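Local coordinates for protein motility-associated killing factor MakB (Vibrio cholerae serotype O1, PDB 6W1W) that probably serves as one component of a tripartite cytotoxin whose forms resemble the alpha-pore-forming toxins, at residues V61-E64 / F65-K69; V127-K130 / S131-A135; I298-Q302 / S303-P307. One frame throughout, in Å; residues are numbered along the deposited sequence.

Contact 1 (V61-E64 / F65-K69)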
loop_
_atom_site.group_PDB
_atom_site.type_symbol
_atom_site.label_atom_id
_atom_site.label_comp_id
_atom_site.label_asym_id
_atom_site.label_seq_id
_atom_site.Cartn_x
_atom_site.Cartn_y
_atom_site.Cartn_z
ATOM N N VAL A 61 -15.284 -6.521 -5.888
ATOM C CA VAL A 61 -15.443 -5.127 -5.484
ATOM C C VAL A 61 -14.141 -4.362 -5.693
ATOM O O VAL A 61 -14.147 -3.197 -6.110
ATOM C CB VAL A 61 -15.930 -5.057 -4.025
ATOM C CG1 VAL A 61 -15.550 -3.735 -3.396
ATOM C CG2 VAL A 61 -17.437 -5.259 -3.963
ATOM N N MET A 62 -13.005 -5.008 -5.433
ATOM C CA MET A 62 -11.715 -4.346 -5.573
ATOM C C MET A 62 -11.211 -4.311 -7.009
ATOM O O MET A 62 -10.264 -3.568 -7.290
ATOM C CB MET A 62 -10.678 -5.028 -4.681
ATOM C CG MET A 62 -11.096 -5.100 -3.228
ATOM S SD MET A 62 -11.611 -3.493 -2.589
ATOM C CE MET A 62 -10.079 -2.569 -2.694
ATOM N N ASN A 63 -11.823 -5.079 -7.916
ATOM C CA ASN A 63 -11.388 -5.102 -9.310
ATOM C C ASN A 63 -11.448 -3.727 -9.961
ATOM O O ASN A 63 -10.725 -3.475 -10.932
ATOM C CB ASN A 63 -12.240 -6.090 -10.109
ATOM C CG ASN A 63 -11.736 -6.285 -11.525
ATOM O OD1 ASN A 63 -12.115 -5.552 -12.439
ATOM N ND2 ASN A 63 -10.877 -7.282 -11.715
ATOM N N GLU A 64 -12.290 -2.829 -9.451
ATOM C CA GLU A 64 -12.362 -1.486 -10.014
ATOM C C GLU A 64 -11.097 -0.696 -9.700
ATOM O O GLU A 64 -10.477 -0.112 -10.597
ATOM C CB GLU A 64 -13.600 -0.763 -9.485
ATOM C CG GLU A 64 -13.762 0.652 -10.008
ATOM C CD GLU A 64 -14.758 1.453 -9.194
ATOM O OE1 GLU A 64 -15.265 0.921 -8.182
ATOM O OE2 GLU A 64 -15.030 2.616 -9.565
ATOM N N PHE A 65 -10.699 -0.671 -8.426
ATOM C CA PHE A 65 -9.476 0.027 -8.042
ATOM C C PHE A 65 -8.233 -0.706 -8.539
ATOM O O PHE A 65 -7.247 -0.063 -8.920
ATOM C CB PHE A 65 -9.443 0.210 -6.520
ATOM C CG PHE A 65 -8.198 -0.324 -5.855
ATOM C CD1 PHE A 65 -8.124 -1.651 -5.445
ATOM C CD2 PHE A 65 -7.114 0.506 -5.609
ATOM C CE1 PHE A 65 -6.985 -2.144 -4.827
ATOM C CE2 PHE A 65 -5.973 0.019 -4.989
ATOM C CZ PHE A 65 -5.910 -1.307 -4.597
ATOM N N MET A 66 -8.273 -2.043 -8.558
ATOM C CA MET A 66 -7.113 -2.842 -8.953
ATOM C C MET A 66 -6.579 -2.445 -10.323
ATOM O O MET A 66 -5.367 -2.498 -10.555
ATOM C CB MET A 66 -7.481 -4.332 -8.939
ATOM C CG MET A 66 -6.486 -5.260 -9.634
ATOM S SD MET A 66 -7.120 -6.934 -9.897
ATOM C CE MET A 66 -5.854 -7.609 -10.971
ATOM N N GLN A 67 -7.458 -2.036 -11.236
ATOM C CA GLN A 67 -7.044 -1.636 -12.575
ATOM C C GLN A 67 -6.755 -0.143 -12.682
ATOM O O GLN A 67 -6.310 0.316 -13.738
ATOM C CB GLN A 67 -8.108 -2.047 -13.596
ATOM C CG GLN A 67 -8.392 -3.545 -13.593
ATOM C CD GLN A 67 -9.444 -3.954 -14.608
ATOM O OE1 GLN A 67 -9.990 -5.056 -14.542
ATOM N NE2 GLN A 67 -9.731 -3.068 -15.555
ATOM N N GLN A 68 -6.984 0.623 -11.618
ATOM C CA GLN A 68 -6.578 2.020 -11.583
ATOM C C GLN A 68 -5.280 2.246 -10.818
ATOM O O GLN A 68 -4.667 3.307 -10.975
ATOM C CB GLN A 68 -7.683 2.883 -10.962
ATOM C CG GLN A 68 -8.882 3.087 -11.869
ATOM C CD GLN A 68 -8.509 3.759 -13.178
ATOM O OE1 GLN A 68 -8.073 4.912 -13.197
ATOM N NE2 GLN A 68 -8.674 3.038 -14.281
ATOM N N LYS A 69 -4.853 1.279 -10.004
ATOM C CA LYS A 69 -3.626 1.443 -9.228
ATOM C C LYS A 69 -2.395 1.654 -10.103
ATOM O O LYS A 69 -1.664 2.630 -9.866
ATOM C CB LYS A 69 -3.467 0.249 -8.278
ATOM C CG LYS A 69 -2.035 -0.161 -7.981
ATOM C CD LYS A 69 -1.986 -1.559 -7.368
ATOM C CE LYS A 69 -2.728 -2.568 -8.237
ATOM N NZ LYS A 69 -2.807 -3.920 -7.616
#
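F65 meets M62 one helical turn earlier, and the evidence for the contact is the position of the methionine methyl: M62 CE lies 3.5 Å from F65 CD1 and 3.8 Å from F65 CE1, so the methyl meets the ring at these two atoms. The thioether gets there because M62 is folded at both chi2 (-51°) and chi3 (-65°), which swings the methyl along the helix instead of outward. M62 O lies near the plane of the same ring, at its edge, 3.4 Å from F65 CD1. That carbonyl is committed to the backbone, accepting M66 N at 2.8 Å with an N-H...O angle of 158°.

On another face N63 offers its carbonyl to the methylenes of Q67, with Q67 CG 3.5 Å from N63 O. E64 does the same for Q68, whose CG lies 3.8 Å from E64 O. The E64 side chain, with CG anti to the backbone N and extended beyond it, directs its carboxylate to a salt bridge with K130 of helix 100-151. F65 itself packs on I26 of helix 9-35 and on F128 and S131 of helix 100-151.

F65 O receives both Q68 N and K69 N, at 2.8 and 3.0 Å, which carries the chain through the short link to helix 69-90. This is the final turn of an amphipathic helix in an elongated helical bundle, with M62 and F65 on its buried side.

Contact 2 (V127-K130 / S131-A135)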
loop_
_atom_site.group_PDB
_atom_site.type_symbol
_atom_site.label_atom_id
_atom_site.label_comp_id
_atom_site.label_asym_id
_atom_site.label_seq_id
_atom_site.Cartn_x
_atom_site.Cartn_y
_atom_site.Cartn_z
ATOM N N VAL A 127 -10.538 8.510 -5.826
ATOM C CA VAL A 127 -10.635 7.122 -6.260
ATOM C C VAL A 127 -10.340 6.181 -5.099
ATOM O O VAL A 127 -11.016 5.163 -4.922
ATOM C CB VAL A 127 -9.696 6.867 -7.451
ATOM C CG1 VAL A 127 -9.874 5.446 -7.961
ATOM C CG2 VAL A 127 -9.966 7.870 -8.561
ATOM N N PHE A 128 -9.332 6.509 -4.283
ATOM C CA PHE A 128 -9.022 5.673 -3.127
ATOM C C PHE A 128 -10.104 5.773 -2.058
ATOM O O PHE A 128 -10.439 4.773 -1.414
ATOM C CB PHE A 128 -7.661 6.056 -2.549
ATOM C CG PHE A 128 -6.497 5.604 -3.389
ATOM C CD1 PHE A 128 -5.263 6.226 -3.289
ATOM C CD2 PHE A 128 -6.640 4.555 -4.285
ATOM C CE1 PHE A 128 -4.194 5.814 -4.068
ATOM C CE2 PHE A 128 -5.576 4.133 -5.069
ATOM C CZ PHE A 128 -4.350 4.764 -4.961
ATOM N N THR A 129 -10.666 6.967 -1.857
ATOM C CA THR A 129 -11.718 7.123 -0.859
ATOM C C THR A 129 -12.940 6.284 -1.208
ATOM O O THR A 129 -13.666 5.838 -0.312
ATOM C CB THR A 129 -12.100 8.598 -0.721
ATOM O OG1 THR A 129 -10.913 9.391 -0.596
ATOM C CG2 THR A 129 -12.962 8.812 0.516
ATOM N N LYS A 130 -13.175 6.042 -2.496
ATOM C CA LYS A 130 -14.292 5.190 -2.878
ATOM C C LYS A 130 -13.959 3.716 -2.674
ATOM O O LYS A 130 -14.774 2.962 -2.129
ATOM C CB LYS A 130 -14.693 5.467 -4.327
ATOM C CG LYS A 130 -16.071 4.938 -4.685
ATOM C CD LYS A 130 -16.402 5.190 -6.142
ATOM C CE LYS A 130 -15.367 4.549 -7.050
ATOM N NZ LYS A 130 -15.721 4.672 -8.491
ATOM N N SER A 131 -12.760 3.294 -3.078
ATOM C CA SER A 131 -12.354 1.903 -2.893
ATOM C C SER A 131 -12.135 1.548 -1.426
ATOM O O SER A 131 -12.215 0.367 -1.065
ATOM C CB SER A 131 -11.085 1.621 -3.694
ATOM O OG SER A 131 -10.079 2.568 -3.391
ATOM N N TYR A 132 -11.858 2.534 -0.569
ATOM C CA TYR A 132 -11.815 2.258 0.863
ATOM C C TYR A 132 -13.193 1.854 1.374
ATOM O O TYR A 132 -13.350 0.810 2.021
ATOM C CB TYR A 132 -11.294 3.474 1.634
ATOM C CG TYR A 132 -11.494 3.369 3.135
ATOM C CD1 TYR A 132 -10.678 2.549 3.910
ATOM C CD2 TYR A 132 -12.499 4.087 3.776
ATOM C CE1 TYR A 132 -10.859 2.446 5.277
ATOM C CE2 TYR A 132 -12.687 3.990 5.144
ATOM C CZ TYR A 132 -11.865 3.169 5.888
ATOM O OH TYR A 132 -12.047 3.070 7.246
ATOM N N ASN A 133 -14.210 2.672 1.080
ATOM C CA ASN A 133 -15.568 2.365 1.519
ATOM C C ASN A 133 -16.093 1.100 0.856
ATOM O O ASN A 133 -16.861 0.346 1.469
ATOM C CB ASN A 133 -16.497 3.543 1.224
ATOM C CG ASN A 133 -16.137 4.788 2.013
ATOM O OD1 ASN A 133 -15.895 5.854 1.442
ATOM N ND2 ASN A 133 -16.111 4.664 3.336
ATOM N N GLN A 134 -15.693 0.853 -0.392
ATOM C CA GLN A 134 -16.056 -0.394 -1.053
ATOM C C GLN A 134 -15.442 -1.592 -0.339
ATOM O O GLN A 134 -16.127 -2.586 -0.069
ATOM C CB GLN A 134 -15.628 -0.342 -2.521
ATOM C CG GLN A 134 -16.579 0.458 -3.386
ATOM C CD GLN A 134 -18.020 0.082 -3.110
ATOM O OE1 GLN A 134 -18.764 0.831 -2.472
ATOM N NE2 GLN A 134 -18.416 -1.099 -3.571
ATOM N N ALA A 135 -14.147 -1.506 -0.008
ATOM C CA ALA A 135 -13.492 -2.578 0.736
ATOM C C ALA A 135 -14.082 -2.719 2.134
ATOM O O ALA A 135 -14.236 -3.836 2.642
ATOM C CB ALA A 135 -11.988 -2.320 0.808
#
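S131 turns its hydroxyl back on the preceding turn, where two carbonyls lie within bonding distance: F128 O at 3.0 Å from S131 OG and V127 O at 3.2 Å. The torsion responsible is chi1 of 53°, which sets OG between its own backbone N and carbonyl carbon and so brings it to those carbonyls. The hydroxyl has a single proton, and the distances do not settle which carbonyl receives it. V127 O also accepts S131 N, at an N-H...O angle of 165°, and F128 O accepts Y132 N.

S131 OG also stands at the edge of the F128 ring, close to its plane and 4.1 Å from F128 CD2. F128 has CG anti to the carbonyl carbon, and its ring meets F23 edge-to-face. Y132 takes the other course, with CG opposite the backbone N; its CB rests 3.4 Å from F128 O, while its hydroxyl bonds to E271.

In Q134 a chi1 of -79° lays the first methylenes against the carbonyl of K130: Q134 CG is 3.3 Å from K130 O, an oxygen that also accepts Q134 N. The bend at chi2 affects only the amide beyond. K130 runs extended as far as CD, then kinks at chi3 on its way to E64 of helix 46-66.

Chemically, the buried serine hydroxyl finds its acceptors within its own helix. This probably lets it lie against F65 and F128 without a polar partner from a neighbouring helix.

Contact 3 (I298-Q302 / S303-P307)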
loop_
_atom_site.group_PDB
_atom_site.type_symbol
_atom_site.label_atom_id
_atom_site.label_comp_id
_atom_site.label_asym_id
_atom_site.label_seq_id
_atom_site.Cartn_x
_atom_site.Cartn_y
_atom_site.Cartn_z
ATOM N N ILE A 298 3.912 36.002 -12.046
ATOM C CA ILE A 298 3.253 36.476 -13.260
ATOM C C ILE A 298 2.603 37.833 -13.023
ATOM O O ILE A 298 2.728 38.747 -13.847
ATOM C CB ILE A 298 2.231 35.439 -13.757
ATOM C CG1 ILE A 298 2.945 34.160 -14.195
ATOM C CG2 ILE A 298 1.413 36.011 -14.903
ATOM C CD1 ILE A 298 2.007 33.046 -14.612
ATOM N N ASN A 299 1.914 37.991 -11.889
ATOM C CA ASN A 299 1.302 39.275 -11.562
ATOM C C ASN A 299 2.351 40.374 -11.460
ATOM O O ASN A 299 2.118 41.506 -11.898
ATOM C CB ASN A 299 0.517 39.171 -10.253
ATOM C CG ASN A 299 -0.532 38.073 -10.283
ATOM O OD1 ASN A 299 -0.576 37.258 -11.206
ATOM N ND2 ASN A 299 -1.380 38.044 -9.262
ATOM N N ALA A 300 3.513 40.058 -10.885
ATOM C CA ALA A 300 4.566 41.059 -10.755
ATOM C C ALA A 300 5.159 41.415 -12.113
ATOM O O ALA A 300 5.520 42.573 -12.354
ATOM C CB ALA A 300 5.653 40.560 -9.806
ATOM N N LEU A 301 5.273 40.435 -13.013
ATOM C CA LEU A 301 5.763 40.729 -14.356
ATOM C C LEU A 301 4.736 41.516 -15.160
ATOM O O LEU A 301 5.087 42.480 -15.852
ATOM C CB LEU A 301 6.121 39.434 -15.082
ATOM C CG LEU A 301 7.314 38.627 -14.574
ATOM C CD1 LEU A 301 7.258 37.216 -15.134
ATOM C CD2 LEU A 301 8.631 39.303 -14.939
ATOM N N GLN A 302 3.462 41.115 -15.083
ATOM C CA GLN A 302 2.420 41.789 -15.848
ATOM C C GLN A 302 2.198 43.210 -15.360
ATOM O O GLN A 302 1.740 44.062 -16.129
ATOM C CB GLN A 302 1.113 41.001 -15.772
ATOM C CG GLN A 302 0.981 39.942 -16.852
ATOM C CD GLN A 302 -0.099 38.921 -16.555
ATOM O OE1 GLN A 302 -0.640 38.868 -15.449
ATOM N NE2 GLN A 302 -0.415 38.094 -17.547
ATOM N N SER A 303 2.499 43.486 -14.095
ATOM C CA SER A 303 2.356 44.840 -13.584
ATOM C C SER A 303 3.568 45.712 -13.886
ATOM O O SER A 303 3.531 46.912 -13.596
ATOM C CB SER A 303 2.086 44.806 -12.079
ATOM O OG SER A 303 3.224 44.355 -11.373
ATOM N N GLY A 304 4.624 45.153 -14.470
ATOM C CA GLY A 304 5.754 45.938 -14.923
ATOM C C GLY A 304 6.993 45.903 -14.055
ATOM O O GLY A 304 7.919 46.684 -14.301
ATOM N N SER A 305 7.044 45.030 -13.052
ATOM C CA SER A 305 8.237 44.928 -12.222
ATOM C C SER A 305 9.447 44.561 -13.072
ATOM O O SER A 305 9.363 43.719 -13.971
ATOM C CB SER A 305 8.035 43.882 -11.122
ATOM O OG SER A 305 6.830 44.112 -10.413
ATOM N N ASP A 306 10.567 45.222 -12.796
ATOM C CA ASP A 306 11.846 44.853 -13.380
ATOM C C ASP A 306 12.117 43.374 -13.105
ATOM O O ASP A 306 12.107 42.958 -11.935
ATOM C CB ASP A 306 12.963 45.718 -12.792
ATOM C CG ASP A 306 14.220 45.734 -13.654
ATOM O OD1 ASP A 306 14.499 44.724 -14.336
ATOM O OD2 ASP A 306 14.933 46.762 -13.644
ATOM N N PRO A 307 12.331 42.553 -14.135
ATOM C CA PRO A 307 12.561 41.118 -13.896
ATOM C C PRO A 307 13.817 40.838 -13.092
ATOM O O PRO A 307 13.923 39.766 -12.481
ATOM C CB PRO A 307 12.663 40.534 -15.313
ATOM C CG PRO A 307 11.997 41.547 -16.194
ATOM C CD PRO A 307 12.283 42.875 -15.571
#
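A300 O is gripped twice by S305: the backbone N of S305 donates to it over 3.0 Å at an N-H...O angle of 149°, and S305 OG donates over 2.8 Å. The amide approaches close to the line of the carbonyl, whereas the hydroxyl comes in at a C=O...O angle of 121°, tilted out of the carbonyl plane. S305 OG can do this because it stands beside its own backbone N, anti to the carbonyl carbon.

The other backbone bond of this turn is G304 N to L301 O, 3.0 Å, with the donor well above the carbonyl plane. Together with the positive phi of G304 (103°), these two backbone bonds define a Schellman motif. Glycine suits the position, since at these backbone angles a side chain would press on the preceding carbonyl oxygen. S303 closes the helix just before it: its N bonds to N299 O, and its hydroxyl OG lies 3.1 Å from both N299 O and A300 O, the proton's choice between them being unsettled.

Between the two segments the apolar packing is slight. A300 CB faces S305 OG at 3.8 Å, and beyond the turn L301 CD2 touches P307 CB at 4.2 Å, an apolar pair linking the helix end to the outgoing loop. L310 adds to that apolar side by touching both A300 and L301. Toward helix 100-151, L301 and Q302 rest on I104, and I298 on L107 and Q111. The cap thus ends helix 276-302 beside that long helix and turns the chain into the loop leading to helix 311-314.

In the fold
Contacts 1 and 2 face each other across two packed helices, 46-66 and 100-151, with centres 10 Å apart. Their interface is mixed: the charged pair of E64 and K130 marks its exposed margin, V61 CG1 lies 3.5 Å from Q134 CB, and in the buried part F65 CB lies 3.6 Å from S131 CB and M62 SD 3.6 Å from A135 CB. Contact 3 belongs to a distant region, about 47 Å from contact 1 and 45 Å from contact 2 between centres, with no atoms nearer than about 29 Å. Helix 100-151 connects the two regions, packing on helix 46-66 through contact 2 and, through I104, on the capped end of helix 276-302.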